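Local coordinates for protein myosin-17 (Arabidopsis thaliana, PDB 7KFL) that probably recognises cargo through its globular tail, so that this plant class XI myosin motor can carry it along actin filaments, at residues A[92-97]-A[150-154]. Sequence-based numbering, arbitrary orientation.
Sequences LKATGA and YPALL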
loop_
_atom_site.group_PDB
_atom_site.type_symbol
_atom_site.label_atom_id
_atom_site.label_comp_id
_atom_site.label_asym_id
_atom_site.label_seq_id
_atom_site.Cartn_x
_atom_site.Cartn_y
_atom_site.Cartn_z
ATOM N N LEU A 92 27.010 7.727 -0.621
ATOM C CA LEU A 92 27.718 7.244 0.599
ATOM C C LEU A 92 28.365 5.880 0.324
ATOM O O LEU A 92 27.621 4.923 0.048
ATOM C CB LEU A 92 26.729 7.141 1.768
ATOM C CG LEU A 92 25.916 8.394 2.100
ATOM C CD1 LEU A 92 25.337 8.296 3.503
ATOM C CD2 LEU A 92 26.742 9.665 1.962
ATOM N N LYS A 93 29.700 5.810 0.391
ATOM C CA LYS A 93 30.485 4.546 0.456
ATOM C C LYS A 93 30.604 4.131 1.928
ATOM O O LYS A 93 30.937 4.999 2.758
ATOM C CB LYS A 93 31.880 4.722 -0.153
ATOM C CG LYS A 93 31.973 4.616 -1.672
ATOM C CD LYS A 93 33.374 4.906 -2.194
ATOM C CE LYS A 93 33.497 4.879 -3.706
ATOM N NZ LYS A 93 34.129 3.629 -4.196
ATOM N N ALA A 94 30.344 2.855 2.234
ATOM C CA ALA A 94 30.344 2.291 3.606
ATOM C C ALA A 94 31.779 2.231 4.145
ATOM O O ALA A 94 32.697 1.923 3.358
ATOM C CB ALA A 94 29.699 0.927 3.608
ATOM N N THR A 95 31.948 2.516 5.441
ATOM C CA THR A 95 33.248 2.501 6.167
ATOM C C THR A 95 33.076 1.766 7.502
ATOM O O THR A 95 31.928 1.658 7.978
ATOM C CB THR A 95 33.789 3.923 6.381
ATOM O OG1 THR A 95 32.885 4.641 7.222
ATOM C CG2 THR A 95 33.983 4.680 5.085
ATOM N N GLY A 96 34.186 1.285 8.072
ATOM C CA GLY A 96 34.223 0.580 9.367
ATOM C C GLY A 96 33.603 -0.803 9.271
ATOM O O GLY A 96 33.962 -1.547 8.335
ATOM N N ALA A 97 32.697 -1.125 10.201
ATOM C CA ALA A 97 32.053 -2.450 10.357
ATOM C C ALA A 97 31.525 -2.950 9.006
ATOM O O ALA A 97 31.828 -4.104 8.653
ATOM C CB ALA A 97 30.952 -2.364 11.387
ATOM N N TYR A 150 30.453 7.781 10.386
ATOM C CA TYR A 150 29.430 7.021 11.154
ATOM C C TYR A 150 28.146 7.834 11.314
ATOM O O TYR A 150 27.062 7.268 11.211
ATOM C CB TYR A 150 30.005 6.532 12.488
ATOM C CG TYR A 150 31.110 5.513 12.350
ATOM C CD1 TYR A 150 31.077 4.550 11.352
ATOM C CD2 TYR A 150 32.190 5.503 13.221
ATOM C CE1 TYR A 150 32.084 3.611 11.217
ATOM C CE2 TYR A 150 33.207 4.569 13.099
ATOM C CZ TYR A 150 33.154 3.622 12.093
ATOM O OH TYR A 150 34.144 2.697 11.957
ATOM N N PRO A 151 28.193 9.164 11.561
ATOM C CA PRO A 151 26.965 9.958 11.632
ATOM C C PRO A 151 26.100 9.850 10.365
ATOM O O PRO A 151 24.887 9.795 10.488
ATOM C CB PRO A 151 27.470 11.398 11.808
ATOM C CG PRO A 151 28.833 11.232 12.442
ATOM C CD PRO A 151 29.397 9.969 11.823
ATOM N N ALA A 152 26.744 9.807 9.194
ATOM C CA ALA A 152 26.102 9.799 7.858
ATOM C C ALA A 152 25.476 8.431 7.562
ATOM O O ALA A 152 24.387 8.407 6.958
ATOM C CB ALA A 152 27.114 10.177 6.805
ATOM N N LEU A 153 26.142 7.338 7.948
ATOM C CA LEU A 153 25.657 5.947 7.719
ATOM C C LEU A 153 24.439 5.678 8.608
ATOM O O LEU A 153 23.516 4.977 8.139
ATOM C CB LEU A 153 26.782 4.949 8.011
ATOM C CG LEU A 153 28.009 5.046 7.106
ATOM C CD1 LEU A 153 29.114 4.126 7.600
ATOM C CD2 LEU A 153 27.659 4.728 5.659
ATOM N N LEU A 154 24.441 6.212 9.835
ATOM C CA LEU A 154 23.298 6.124 10.786
ATOM C C LEU A 154 22.105 6.889 10.207
ATOM O O LEU A 154 20.963 6.419 10.382
ATOM C CB LEU A 154 23.704 6.705 12.144
ATOM C CG LEU A 154 22.627 6.651 13.229
ATOM C CD1 LEU A 154 22.309 5.214 13.607
ATOM C CD2 LEU A 154 23.043 7.443 14.458
#
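Leu153, in the first turn of the long helix 150-186, loses more surface in this contact than any other residue, and the chain of 92-97 runs past this leucine on leaving the short strand 92-93. Its CD2 atom touches the backbone at Ala94 CA (4.2 Å), while CD1 lies 3.8 Å from both the carbonyl O and the OG1 of Thr95. At the strand end of 92-97, Leu92 points at the helix and sets CD1 against the carbonyl O of Ala152 at 3.6 Å and against the Ala152 CB at 4.2 Å; Phe46 and Val146 also line this leucine. Further along, the Tyr150 ring turns its edge to the chain: CE1 is 3.8 Å from Thr95 O, and OH is 3.3 Å from Gly96 CA. Gly96 has a positive phi, and a CB there would collide with that hydroxyl. The polar ties lie just before the helix, where Lys93 pairs through its backbone with Val146 and Ala148 in a two-stranded parallel sheet and Thr95 OG1 hydrogen-bonds to Ala148 O. This small sheet brings together the two ends of a long, partly disordered connection at the periphery of the cargo-binding domain. Between the segments themselves the contact is van der Waals packing, mostly of leucine methyls on backbone, so it gives little directional restraint; the hydrogen bonds of Lys93 and Thr95 are consistent with fixing the register of 92-97.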